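Local coordinates for uncharacterized hypothetical protein (Bacteroides uniformis, PDB 4EIU) that is of unknown function but belongs to the DUF3823 family, whose N-terminal domain is grouped with the transthyretin-like domains, at residues V162-F167 and R236-S241; P113-E118 and A223-D228; S186-E191 and K201-Q206; F218-A223 and S241-V246. All coordinates share one frame; numbering follows the deposited sequence.

Contact 1 (V162-F167 and R236-S241)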
loop_
_atom_site.group_PDB
_atom_site.type_symbol
_atom_site.label_atom_id
_atom_site.label_comp_id
_atom_site.label_asym_id
_atom_site.label_seq_id
_atom_site.Cartn_x
_atom_site.Cartn_y
_atom_site.Cartn_z
ATOM N N VAL A 162 -9.418 2.182 11.536
ATOM C CA VAL A 162 -7.964 2.187 11.530
ATOM C C VAL A 162 -7.495 1.319 12.703
ATOM O O VAL A 162 -7.762 1.638 13.859
ATOM C CB VAL A 162 -7.401 3.607 11.637
ATOM C CG1 VAL A 162 -5.857 3.565 11.656
ATOM C CG2 VAL A 162 -7.922 4.480 10.503
ATOM N N THR A 163 -6.758 0.258 12.391
ATOM C CA THR A 163 -6.446 -0.814 13.356
ATOM C C THR A 163 -5.087 -0.630 14.009
ATOM O O THR A 163 -4.863 -1.125 15.111
ATOM C CB THR A 163 -6.530 -2.222 12.687
ATOM O OG1 THR A 163 -5.571 -2.332 11.611
ATOM C CG2 THR A 163 -7.959 -2.472 12.100
ATOM N N ASP A 164 -4.159 0.053 13.341
ATOM C CA ASP A 164 -2.801 0.180 13.870
ATOM C C ASP A 164 -1.964 1.204 13.134
ATOM O O ASP A 164 -2.279 1.534 11.999
ATOM C CB ASP A 164 -2.062 -1.181 13.873
ATOM C CG ASP A 164 -1.955 -1.820 12.492
ATOM O OD1 ASP A 164 -2.902 -2.519 12.103
ATOM O OD2 ASP A 164 -0.900 -1.663 11.835
ATOM N N ILE A 165 -0.924 1.706 13.816
ATOM C CA ILE A 165 0.168 2.443 13.206
ATOM C C ILE A 165 1.447 1.651 13.432
ATOM O O ILE A 165 1.677 1.127 14.519
ATOM C CB ILE A 165 0.381 3.838 13.821
ATOM C CG1 ILE A 165 -0.757 4.777 13.411
ATOM C CG2 ILE A 165 1.741 4.418 13.385
ATOM C CD1 ILE A 165 -0.819 6.070 14.210
ATOM N N GLN A 166 2.292 1.584 12.411
ATOM C CA GLN A 166 3.596 0.925 12.542
ATOM C C GLN A 166 4.659 1.976 12.398
ATOM O O GLN A 166 4.501 2.896 11.583
ATOM C CB GLN A 166 3.792 -0.115 11.433
ATOM C CG GLN A 166 2.696 -1.167 11.365
ATOM C CD GLN A 166 2.654 -2.024 12.599
ATOM O OE1 GLN A 166 3.702 -2.473 13.077
ATOM N NE2 GLN A 166 1.448 -2.269 13.130
ATOM N N PHE A 167 5.733 1.823 13.179
ATOM C CA PHE A 167 6.947 2.591 13.033
ATOM C C PHE A 167 8.044 1.582 12.694
ATOM O O PHE A 167 8.594 0.920 13.571
ATOM C CB PHE A 167 7.198 3.358 14.326
ATOM C CG PHE A 167 8.341 4.321 14.284
ATOM C CD1 PHE A 167 8.472 5.244 13.269
ATOM C CD2 PHE A 167 9.261 4.349 15.329
ATOM C CE1 PHE A 167 9.510 6.158 13.275
ATOM C CE2 PHE A 167 10.298 5.257 15.336
ATOM C CZ PHE A 167 10.430 6.156 14.298
ATOM N N ARG A 236 -4.531 -7.398 5.031
ATOM C CA ARG A 236 -4.889 -6.004 5.228
ATOM C C ARG A 236 -3.642 -5.155 5.025
ATOM O O ARG A 236 -2.712 -5.195 5.813
ATOM C CB ARG A 236 -5.518 -5.794 6.603
ATOM C CG ARG A 236 -6.717 -6.702 6.840
ATOM C CD ARG A 236 -7.462 -6.382 8.133
ATOM N NE ARG A 236 -6.658 -6.634 9.346
ATOM C CZ ARG A 236 -6.050 -5.696 10.092
ATOM N NH1 ARG A 236 -6.083 -4.390 9.811
ATOM N NH2 ARG A 236 -5.362 -6.076 11.140
ATOM N N ARG A 237 -3.633 -4.407 3.928
ATOM C CA ARG A 237 -2.417 -3.764 3.433
ATOM C C ARG A 237 -2.271 -2.349 4.002
ATOM O O ARG A 237 -3.247 -1.603 4.093
ATOM C CB ARG A 237 -2.431 -3.696 1.928
ATOM C CG ARG A 237 -2.609 -5.053 1.243
ATOM C CD ARG A 237 -2.532 -5.002 -0.307
ATOM N NE ARG A 237 -2.874 -6.345 -0.716
ATOM C CZ ARG A 237 -2.061 -7.288 -1.090
ATOM N NH1 ARG A 237 -0.763 -7.036 -1.347
ATOM N NH2 ARG A 237 -2.579 -8.503 -1.232
ATOM N N TRP A 238 -1.050 -2.026 4.421
ATOM C CA TRP A 238 -0.685 -0.667 4.851
ATOM C C TRP A 238 -0.550 0.344 3.766
ATOM O O TRP A 238 0.028 0.098 2.675
ATOM C CB TRP A 238 0.621 -0.694 5.656
ATOM C CG TRP A 238 0.537 -1.381 6.990
ATOM C CD1 TRP A 238 -0.105 -0.947 8.147
ATOM C CD2 TRP A 238 1.115 -2.671 7.349
ATOM N NE1 TRP A 238 0.065 -1.840 9.162
ATOM C CE2 TRP A 238 0.792 -2.885 8.756
ATOM C CE3 TRP A 238 1.921 -3.600 6.686
ATOM C CZ2 TRP A 238 1.194 -4.016 9.429
ATOM C CZ3 TRP A 238 2.313 -4.748 7.379
ATOM C CH2 TRP A 238 1.950 -4.950 8.707
ATOM N N ASN A 239 -1.008 1.550 4.105
ATOM C CA ASN A 239 -0.499 2.777 3.485
ATOM C C ASN A 239 0.729 3.288 4.232
ATOM O O ASN A 239 0.869 3.067 5.432
ATOM C CB ASN A 239 -1.567 3.860 3.406
ATOM C CG ASN A 239 -2.703 3.462 2.469
ATOM O OD1 ASN A 239 -3.790 3.146 2.935
ATOM N ND2 ASN A 239 -2.442 3.452 1.171
ATOM N N TYR A 240 1.624 3.940 3.487
ATOM C CA TYR A 240 2.955 4.241 3.961
ATOM C C TYR A 240 3.327 5.694 3.770
ATOM O O TYR A 240 2.930 6.316 2.785
ATOM C CB TYR A 240 3.993 3.425 3.160
ATOM C CG TYR A 240 4.221 1.981 3.586
ATOM C CD1 TYR A 240 5.211 1.667 4.504
ATOM C CD2 TYR A 240 3.520 0.929 2.996
ATOM C CE1 TYR A 240 5.461 0.356 4.874
ATOM C CE2 TYR A 240 3.754 -0.375 3.380
ATOM C CZ TYR A 240 4.778 -0.652 4.291
ATOM O OH TYR A 240 5.039 -1.969 4.647
ATOM N N SER A 241 4.159 6.188 4.693
ATOM C CA SER A 241 4.843 7.455 4.546
ATOM C C SER A 241 6.090 7.316 3.686
ATOM O O SER A 241 6.457 6.219 3.253
ATOM C CB SER A 241 5.238 7.994 5.911
ATOM O OG SER A 241 6.379 7.314 6.421
HETATM O O HOH W 1 -3.852 -4.526 13.165
#
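The indole of Trp238 is met edge-on by Asp164: OD2 of Asp164 lies in the ring plane, 2.8 Å from NE1 of Trp238, and takes the N-H on its syn lone pair, nearly straight at 175°. The carboxylate stands almost perpendicular to the indole, while CG of Gln166 approaches the ring obliquely, 3.5 Å from Trp238 NE1. The guanidinium of Arg236 also works at its edge. Its NH1 gives a hydrogen bond of 2.8 Å to Thr163 OG1, slightly tilted from the plane, and NH2 gives one in plane to a water that in turn donates to Asp164 OD1. Thr163 OG1 itself donates to Asp164 OD1 (2.7 Å). The bend of Gln166 at chi2 (-64°) turns CD back, and NE2 then reaches Asp164 OD2 from above the carboxylate plane, 2.7 Å away. An alanine at Asp164 would probably strand the Trp238 N-H and the Gln166 amide without an acceptor and leave the salt-bridged Arg224 without its counter-charge. Arg224 belongs to strand 216-225, which runs between strands 162-170 and 239-247 in the sheet. The buried carboxylate thus has donors at both oxygens, and Arg224, with Arg236 more distant, probably offsets its charge.

Contact 2 (P113-E118 and A223-D228)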
loop_
_atom_site.group_PDB
_atom_site.type_symbol
_atom_site.label_atom_id
_atom_site.label_comp_id
_atom_site.label_asym_id
_atom_site.label_seq_id
_atom_site.Cartn_x
_atom_site.Cartn_y
_atom_site.Cartn_z
ATOM N N PRO A 113 -6.526 5.528 -2.214
ATOM C CA PRO A 113 -5.893 4.848 -1.097
ATOM C C PRO A 113 -6.769 4.990 0.146
ATOM O O PRO A 113 -7.426 5.975 0.301
ATOM C CB PRO A 113 -4.581 5.618 -0.892
ATOM C CG PRO A 113 -4.817 6.957 -1.496
ATOM C CD PRO A 113 -5.847 6.782 -2.575
ATOM N N PHE A 114 -6.719 4.004 1.034
ATOM C CA PHE A 114 -7.548 4.051 2.212
ATOM C C PHE A 114 -7.123 5.177 3.163
ATOM O O PHE A 114 -7.965 5.844 3.754
ATOM C CB PHE A 114 -7.453 2.735 2.979
ATOM C CG PHE A 114 -7.854 1.524 2.200
ATOM C CD1 PHE A 114 -8.955 1.547 1.374
ATOM C CD2 PHE A 114 -7.155 0.344 2.329
ATOM C CE1 PHE A 114 -9.343 0.413 0.677
ATOM C CE2 PHE A 114 -7.537 -0.791 1.629
ATOM C CZ PHE A 114 -8.660 -0.759 0.825
ATOM N N LEU A 115 -5.815 5.351 3.311
ATOM C CA LEU A 115 -5.184 6.279 4.281
ATOM C C LEU A 115 -3.993 7.000 3.665
ATOM O O LEU A 115 -3.312 6.462 2.791
ATOM C CB LEU A 115 -4.705 5.506 5.522
ATOM C CG LEU A 115 -5.744 4.698 6.339
ATOM C CD1 LEU A 115 -5.088 3.864 7.460
ATOM C CD2 LEU A 115 -6.804 5.621 6.971
ATOM N N ASN A 116 -3.774 8.225 4.118
ATOM C CA ASN A 116 -2.555 8.945 3.895
ATOM C C ASN A 116 -1.804 8.997 5.204
ATOM O O ASN A 116 -2.391 9.279 6.261
ATOM C CB ASN A 116 -2.865 10.350 3.402
ATOM C CG ASN A 116 -3.489 10.357 2.029
ATOM O OD1 ASN A 116 -3.156 9.537 1.181
ATOM N ND2 ASN A 116 -4.364 11.309 1.789
ATOM N N VAL A 117 -0.513 8.737 5.137
ATOM C CA VAL A 117 0.316 8.626 6.335
ATOM C C VAL A 117 1.578 9.428 6.128
ATOM O O VAL A 117 2.280 9.211 5.150
ATOM C CB VAL A 117 0.716 7.162 6.614
ATOM C CG1 VAL A 117 1.535 7.069 7.916
ATOM C CG2 VAL A 117 -0.505 6.239 6.611
ATOM N N GLU A 118 1.876 10.343 7.048
ATOM C CA GLU A 118 3.062 11.186 6.910
ATOM C C GLU A 118 3.721 11.403 8.255
ATOM O O GLU A 118 3.072 11.313 9.305
ATOM C CB GLU A 118 2.675 12.543 6.317
ATOM C CG GLU A 118 1.701 13.324 7.206
ATOM C CD GLU A 118 1.012 14.473 6.498
ATOM O OE1 GLU A 118 1.721 15.276 5.844
ATOM O OE2 GLU A 118 -0.237 14.590 6.628
ATOM N N ALA A 223 0.037 2.762 8.247
ATOM C CA ALA A 223 -1.269 2.566 8.927
ATOM C C ALA A 223 -2.220 1.817 7.983
ATOM O O ALA A 223 -2.058 1.826 6.738
ATOM C CB ALA A 223 -1.852 3.868 9.384
ATOM N N ARG A 224 -3.130 1.062 8.577
ATOM C CA ARG A 224 -4.088 0.325 7.778
ATOM C C ARG A 224 -5.453 0.286 8.434
ATOM O O ARG A 224 -5.606 0.622 9.624
ATOM C CB ARG A 224 -3.573 -1.076 7.527
ATOM C CG ARG A 224 -3.393 -1.902 8.785
ATOM C CD ARG A 224 -2.978 -3.304 8.447
ATOM N NE ARG A 224 -2.594 -4.023 9.649
ATOM C CZ ARG A 224 -2.214 -5.289 9.682
ATOM N NH1 ARG A 224 -2.118 -5.998 8.575
ATOM N NH2 ARG A 224 -1.894 -5.843 10.849
ATOM N N ILE A 225 -6.427 -0.117 7.637
ATOM C CA ILE A 225 -7.799 -0.289 8.059
ATOM C C ILE A 225 -8.162 -1.761 8.182
ATOM O O ILE A 225 -7.400 -2.624 7.780
ATOM C CB ILE A 225 -8.814 0.473 7.144
ATOM C CG1 ILE A 225 -8.808 -0.036 5.696
ATOM C CG2 ILE A 225 -8.507 1.957 7.190
ATOM C CD1 ILE A 225 -10.030 0.378 4.848
ATOM N N ASN A 226 -9.352 -2.030 8.727
ATOM C CA ASN A 226 -9.877 -3.386 8.932
ATOM C C ASN A 226 -10.515 -3.969 7.652
ATOM O O ASN A 226 -11.689 -4.341 7.616
ATOM C CB ASN A 226 -10.866 -3.334 10.113
ATOM C CG ASN A 226 -11.410 -4.701 10.506
ATOM O OD1 ASN A 226 -10.721 -5.689 10.355
ATOM N ND2 ASN A 226 -12.670 -4.757 10.987
ATOM N N TYR A 227 -9.730 -4.053 6.574
ATOM C CA TYR A 227 -10.240 -4.423 5.275
ATOM C C TYR A 227 -9.131 -5.023 4.409
ATOM O O TYR A 227 -8.069 -4.431 4.258
ATOM C CB TYR A 227 -10.807 -3.182 4.555
ATOM C CG TYR A 227 -11.679 -3.537 3.371
ATOM C CD1 TYR A 227 -12.945 -4.064 3.537
ATOM C CD2 TYR A 227 -11.211 -3.371 2.045
ATOM C CE1 TYR A 227 -13.748 -4.412 2.427
ATOM C CE2 TYR A 227 -11.988 -3.716 0.966
ATOM C CZ TYR A 227 -13.248 -4.227 1.152
ATOM O OH TYR A 227 -13.983 -4.566 0.073
ATOM N N ASP A 228 -9.411 -6.199 3.891
ATOM C CA ASP A 228 -8.450 -6.958 3.119
ATOM C C ASP A 228 -8.598 -6.790 1.639
ATOM O O ASP A 228 -9.718 -6.647 1.116
ATOM C CB ASP A 228 -8.448 -8.454 3.522
ATOM C CG ASP A 228 -9.800 -9.150 3.361
ATOM O OD1 ASP A 228 -10.845 -8.491 3.308
ATOM O OD2 ASP A 228 -9.820 -10.390 3.269
#
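Ile225 lays its CD1 over one face of the Phe114 ring, 3.6 Å above the plane and offset toward the rim, a CH-pi contact 3.8 Å from CD1 to the ring centroid. The two side chains cross at about a right angle. The chi1 of Ile225 (63°) sets CG1 between the backbone N and the carbonyl carbon, while CG2 is anti to that carbon and faces Leu115 instead, 3.9 Å from its CD1. One isoleucine therefore divides its two branches between two neighbours. On the far side of the Phe114 ring from its CB, CZ touches CD2 of Tyr227 at 3.8 Å, again with the side chains about perpendicular. Tyr227 is further packed edge-to-face by Tyr159 and Phe145. Leu115 pushes CD1 against the backbone of 223-224, 3.6 Å from Arg224 N, and against the methyl of Ala223. That methyl is also met by Val117 CG2 at 3.9 Å, so it touches two branched side chains of 115-118. The short strand segments 115-118 and 223-225 run nearly antiparallel (164°) with their axes 7.6 Å apart, joined by apolar side chains. They belong to different sheets, one of three strands and one of four, and this is the core between the two layers of a beta sandwich, its strands in an order consistent with a fibronectin type III-like fold.

Contact 3 (S186-E191 and K201-Q206)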
loop_
_atom_site.group_PDB
_atom_site.type_symbol
_atom_site.label_atom_id
_atom_site.label_comp_id
_atom_site.label_asym_id
_atom_site.label_seq_id
_atom_site.Cartn_x
_atom_site.Cartn_y
_atom_site.Cartn_z
ATOM N N SER A 186 8.305 -0.703 15.912
ATOM C CA SER A 186 7.296 -0.601 16.940
ATOM C C SER A 186 5.935 -0.435 16.315
ATOM O O SER A 186 5.802 -0.324 15.091
ATOM C CB SER A 186 7.596 0.555 17.901
ATOM O OG SER A 186 7.386 1.835 17.313
ATOM N N SER A 187 4.916 -0.436 17.160
ATOM C CA SER A 187 3.575 -0.209 16.681
ATOM C C SER A 187 2.618 0.228 17.780
ATOM O O SER A 187 2.951 0.155 18.971
ATOM C CB SER A 187 3.087 -1.454 15.930
ATOM O OG SER A 187 2.915 -2.556 16.782
ATOM N N ILE A 188 1.472 0.776 17.380
ATOM C CA ILE A 188 0.370 1.033 18.294
ATOM C C ILE A 188 -0.843 0.394 17.656
ATOM O O ILE A 188 -1.098 0.635 16.474
ATOM C CB ILE A 188 0.070 2.533 18.500
ATOM C CG1 ILE A 188 1.332 3.313 18.913
ATOM C CG2 ILE A 188 -0.984 2.697 19.592
ATOM C CD1 ILE A 188 1.210 4.812 18.711
ATOM N N ASN A 189 -1.561 -0.428 18.418
ATOM C CA ASN A 189 -2.806 -1.048 17.982
ATOM C C ASN A 189 -3.985 -0.295 18.562
ATOM O O ASN A 189 -3.906 0.170 19.673
ATOM C CB ASN A 189 -2.896 -2.488 18.480
ATOM C CG ASN A 189 -1.786 -3.352 17.954
ATOM O OD1 ASN A 189 -1.546 -3.377 16.785
ATOM N ND2 ASN A 189 -1.092 -4.057 18.838
ATOM N N TYR A 190 -5.080 -0.191 17.802
ATOM C CA TYR A 190 -6.288 0.527 18.232
ATOM C C TYR A 190 -7.479 -0.421 18.166
ATOM O O TYR A 190 -7.688 -1.088 17.162
ATOM C CB TYR A 190 -6.524 1.740 17.322
ATOM C CG TYR A 190 -5.396 2.733 17.411
ATOM C CD1 TYR A 190 -5.328 3.642 18.466
ATOM C CD2 TYR A 190 -4.369 2.730 16.495
ATOM C CE1 TYR A 190 -4.270 4.542 18.584
ATOM C CE2 TYR A 190 -3.315 3.632 16.598
ATOM C CZ TYR A 190 -3.274 4.535 17.622
ATOM O OH TYR A 190 -2.220 5.403 17.674
ATOM N N GLU A 191 -8.255 -0.481 19.233
ATOM C CA GLU A 191 -9.374 -1.415 19.292
ATOM C C GLU A 191 -10.608 -0.771 18.653
ATOM O O GLU A 191 -10.866 0.429 18.836
ATOM C CB GLU A 191 -9.650 -1.826 20.735
ATOM C CG GLU A 191 -10.514 -3.079 20.834
ATOM C CD GLU A 191 -11.276 -3.174 22.139
ATOM O OE1 GLU A 191 -10.736 -2.746 23.177
ATOM O OE2 GLU A 191 -12.426 -3.666 22.123
ATOM N N LYS A 201 -4.670 14.261 13.535
ATOM C CA LYS A 201 -3.826 14.729 14.637
ATOM C C LYS A 201 -2.432 14.034 14.628
ATOM O O LYS A 201 -2.211 13.010 13.964
ATOM C CB LYS A 201 -4.561 14.561 15.991
ATOM C CG LYS A 201 -5.915 15.276 16.057
ATOM C CD LYS A 201 -6.262 15.865 17.422
ATOM N N GLU A 202 -1.478 14.625 15.326
ATOM C CA GLU A 202 -0.126 14.060 15.450
ATOM C C GLU A 202 -0.087 12.987 16.534
ATOM O O GLU A 202 -0.425 13.260 17.674
ATOM C CB GLU A 202 0.880 15.156 15.757
ATOM C CG GLU A 202 0.962 16.212 14.666
ATOM C CD GLU A 202 1.974 17.300 14.970
ATOM O OE1 GLU A 202 2.981 17.017 15.650
ATOM O OE2 GLU A 202 1.770 18.440 14.516
ATOM N N VAL A 203 0.237 11.755 16.147
ATOM C CA VAL A 203 0.386 10.627 17.069
ATOM C C VAL A 203 1.889 10.413 17.320
ATOM O O VAL A 203 2.686 10.308 16.378
ATOM C CB VAL A 203 -0.251 9.339 16.492
ATOM C CG1 VAL A 203 -0.007 8.140 17.405
ATOM C CG2 VAL A 203 -1.743 9.532 16.208
ATOM N N THR A 204 2.275 10.362 18.590
ATOM C CA THR A 204 3.661 10.108 18.974
ATOM C C THR A 204 3.887 8.609 18.998
ATOM O O THR A 204 3.106 7.871 19.611
ATOM C CB THR A 204 3.974 10.619 20.370
ATOM O OG1 THR A 204 3.632 12.009 20.441
ATOM C CG2 THR A 204 5.469 10.425 20.688
ATOM N N ILE A 205 4.959 8.174 18.346
ATOM C CA ILE A 205 5.383 6.783 18.392
ATOM C C ILE A 205 6.908 6.692 18.620
ATOM O O ILE A 205 7.645 7.599 18.230
ATOM C CB ILE A 205 4.921 6.043 17.132
ATOM C CG1 ILE A 205 5.172 4.537 17.267
ATOM C CG2 ILE A 205 5.552 6.647 15.880
ATOM C CD1 ILE A 205 4.306 3.701 16.357
ATOM N N GLN A 206 7.335 5.597 19.262
ATOM C CA GLN A 206 8.699 5.379 19.717
ATOM C C GLN A 206 9.214 4.023 19.299
ATOM O O GLN A 206 8.485 3.025 19.394
ATOM C CB GLN A 206 8.748 5.426 21.246
ATOM C CG GLN A 206 9.327 6.700 21.803
ATOM C CD GLN A 206 9.621 6.580 23.283
ATOM O OE1 GLN A 206 8.825 6.990 24.096
ATOM N NE2 GLN A 206 10.754 5.985 23.629
#
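Ile205, Ile188 and Ser186 bury the most surface where the outermost strand 186-189 of one sheet passes the outermost strand 202-206 of the other. Ile205 carries its CG1 anti to the backbone N (chi1 -171°), which brings that atom within 3.5 Å of Ser186 OG; CD1 beyond it packs 3.9 Å from CG1 of Ile188. The two isoleucines slide past each other in opposite directions, each alongside the other. CD1 of Ile188 touches Val203 CG1 at 3.8 Å and rests close to the carbonyl oxygen of Thr204. Further on, the hydroxyl of Tyr190 meets the same Val203 methyl tip to tip, 3.5 Å from OH to CG1. Phe195 packs edge-to-face on the Tyr190 ring. Ser186 supplies the polar end of the contact. Its OG donates to Gln206 O at 2.6 Å, arriving well above the carbonyl plane (53° out of it). An alanine at Ser186 would probably cost Gln206 O this hydroxyl donor and loosen the tie between the ends of the two strands, as well as the packing on Ile205 CG1. Strands 186-189 and 202-206 run at 138° to each other and share no sheet, so the backbone of each is paired within its own layer: Ser186 and Ile188 with strand 162-170, Val203 and Ile205 with strand 129-138. Between the layers, then, a row of hydrocarbon branches does most of the joining, and a single side-chain hydroxyl bonded to a main-chain carbonyl adds a directional link at one end.

Contact 4 (F218-A223 and S241-V246)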
loop_
_atom_site.group_PDB
_atom_site.type_symbol
_atom_site.label_atom_id
_atom_site.label_comp_id
_atom_site.label_asym_id
_atom_site.label_seq_id
_atom_site.Cartn_x
_atom_site.Cartn_y
_atom_site.Cartn_z
ATOM N N PHE A 218 16.978 3.812 8.889
ATOM C CA PHE A 218 15.859 4.415 8.149
ATOM C C PHE A 218 14.558 4.060 8.837
ATOM O O PHE A 218 14.387 2.911 9.273
ATOM C CB PHE A 218 15.873 3.950 6.711
ATOM C CG PHE A 218 17.117 4.366 5.975
ATOM C CD1 PHE A 218 18.267 3.592 6.045
ATOM C CD2 PHE A 218 17.153 5.554 5.255
ATOM C CE1 PHE A 218 19.433 3.985 5.403
ATOM C CE2 PHE A 218 18.311 5.944 4.594
ATOM C CZ PHE A 218 19.448 5.159 4.665
ATOM N N VAL A 219 13.676 5.055 8.962
ATOM C CA VAL A 219 12.387 4.897 9.657
ATOM C C VAL A 219 11.223 5.258 8.745
ATOM O O VAL A 219 11.359 6.062 7.820
ATOM C CB VAL A 219 12.297 5.758 10.941
ATOM C CG1 VAL A 219 13.488 5.505 11.847
ATOM C CG2 VAL A 219 12.178 7.234 10.596
ATOM N N ARG A 220 10.068 4.662 9.004
ATOM C CA ARG A 220 8.919 4.869 8.142
ATOM C C ARG A 220 7.629 4.537 8.889
ATOM O O ARG A 220 7.599 3.587 9.673
ATOM C CB ARG A 220 9.037 3.964 6.938
ATOM C CG ARG A 220 8.258 4.400 5.719
ATOM C CD ARG A 220 8.588 3.466 4.572
ATOM N NE ARG A 220 7.832 3.778 3.369
ATOM C CZ ARG A 220 7.674 2.955 2.329
ATOM N NH1 ARG A 220 8.211 1.742 2.312
ATOM N NH2 ARG A 220 6.935 3.345 1.287
ATOM N N ALA A 221 6.582 5.311 8.622
ATOM C CA ALA A 221 5.273 5.094 9.245
ATOM C C ALA A 221 4.362 4.393 8.288
ATOM O O ALA A 221 4.514 4.497 7.060
ATOM C CB ALA A 221 4.666 6.406 9.723
ATOM N N ALA A 222 3.443 3.612 8.852
ATOM C CA ALA A 222 2.446 2.929 8.088
ATOM C C ALA A 222 1.190 2.816 8.922
ATOM O O ALA A 222 1.270 2.814 10.144
ATOM C CB ALA A 222 2.929 1.547 7.642
ATOM N N ALA A 223 0.037 2.762 8.247
ATOM C CA ALA A 223 -1.269 2.566 8.927
ATOM C C ALA A 223 -2.220 1.817 7.983
ATOM O O ALA A 223 -2.058 1.826 6.738
ATOM C CB ALA A 223 -1.852 3.868 9.384
ATOM N N SER A 241 4.159 6.188 4.693
ATOM C CA SER A 241 4.843 7.455 4.546
ATOM C C SER A 241 6.090 7.316 3.686
ATOM O O SER A 241 6.457 6.219 3.253
ATOM C CB SER A 241 5.238 7.994 5.911
ATOM O OG SER A 241 6.379 7.314 6.421
ATOM N N GLU A 242 6.736 8.444 3.447
ATOM C CA GLU A 242 8.085 8.440 2.906
ATOM C C GLU A 242 9.031 7.975 4.009
ATOM O O GLU A 242 8.748 8.217 5.195
ATOM C CB GLU A 242 8.495 9.831 2.443
ATOM C CG GLU A 242 7.836 10.281 1.147
ATOM C CD GLU A 242 8.093 11.753 0.890
ATOM O OE1 GLU A 242 9.275 12.136 0.755
ATOM O OE2 GLU A 242 7.124 12.543 0.871
ATOM N N PRO A 243 10.123 7.280 3.634
ATOM C CA PRO A 243 11.163 6.979 4.630
ATOM C C PRO A 243 11.930 8.223 5.050
ATOM O O PRO A 243 11.921 9.229 4.346
ATOM C CB PRO A 243 12.087 5.988 3.909
ATOM C CG PRO A 243 11.868 6.208 2.467
ATOM C CD PRO A 243 10.454 6.721 2.306
HETATM N N MSE A 244 12.574 8.161 6.212
HETATM C CA MSE A 244 13.457 9.208 6.658
HETATM C C MSE A 244 14.703 8.576 7.255
HETATM O O MSE A 244 14.637 7.518 7.902
HETATM C CB MSE A 244 12.771 10.103 7.681
HETATM C CG MSE A 244 11.612 10.909 7.113
HETATM SE SE MSE A 244 10.935 12.120 8.459
HETATM C CE MSE A 244 12.130 13.630 8.343
ATOM N N GLU A 245 15.836 9.216 6.992
ATOM C CA GLU A 245 17.114 8.794 7.541
ATOM C C GLU A 245 17.283 9.434 8.892
ATOM O O GLU A 245 17.040 10.628 9.041
ATOM C CB GLU A 245 18.243 9.234 6.623
ATOM C CG GLU A 245 19.605 8.713 7.034
ATOM C CD GLU A 245 20.702 9.261 6.156
ATOM O OE1 GLU A 245 20.602 9.085 4.929
ATOM O OE2 GLU A 245 21.633 9.877 6.692
ATOM N N VAL A 246 17.707 8.638 9.873
ATOM C CA VAL A 246 17.948 9.115 11.221
ATOM C C VAL A 246 19.351 8.745 11.692
ATOM O O VAL A 246 19.733 7.573 11.713
ATOM C CB VAL A 246 16.947 8.531 12.223
ATOM C CG1 VAL A 246 17.186 9.145 13.608
ATOM C CG2 VAL A 246 15.522 8.790 11.741
#
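Phe218-Ala223 and Ser241-Val246 are neighbours in an antiparallel sheet, where strand 239-247 forms the outermost strand beside 216-225. Val219 and Met244, modelled as selenomethionine, make a hydrogen-bonded pair: Val219 N donates to Met244 O at 2.8 Å and Met244 N returns the bond to Val219 O. Phe218 and Glu245 follow as a non-hydrogen-bonded pair, lying side by side and pointing the same way, with Phe218 CE2 3.9 Å from Glu245 CB. On the opposite face, Val246 CG2 lies 3.9 Å from both CG1 and CG2 of Val219. The two strands are consecutive in the chain and joined by a long loop, an arrangement consistent with the last two strands, F and G, of a fibronectin type III-like sandwich. The second strand is irregular: two residues, Glu242 and Pro243, stand opposite Arg220, and the register shifts by one before Ser241 pairs with Ala221. Here Ser241 N donates to Ala221 O at 2.9 Å, but Ala221 N goes to the side-chain OG of Ser241 (3.0 Å) rather than to a main-chain oxygen. That hydroxyl, set between backbone N and carbonyl carbon (chi1 77°), donates its own hydrogen bond to Glu242 O. The carbonyl of Ser241 is taken instead by Arg220, whose chain extends from CG to NE and whose NE makes an almost straight bond to Ser241 O (2.8 Å, 174°) lying in the guanidinium plane. Arg220 NH1 and NH2 continue to the carbonyls of Val175 and Thr27, bringing two loops to this edge of the sheet.

In the fold
All four contacts lie in the C-terminal sandwich. Contacts 1, 2 and 4 meet around strand 216-225: contacts 2 and 4 share Ala223, contacts 1 and 4 share Ser241, and contact 1 bridges over that strand to its neighbours on both sides. The centres of contacts 1 and 2 are about 6 Å apart, those of 2 and 4 about 15 Å. Contact 3 closes the other edge, its centre about 14 Å from those of 2 and 4, without touching either; it does touch contact 1, about 10 Å away between centres, because strands 162-170 and 186-189 are neighbours. Along the chain it is nested inside the loops closed by contacts 1 and 2 and ends before contact 4 opens, while 1, 2 and 4 cross one another.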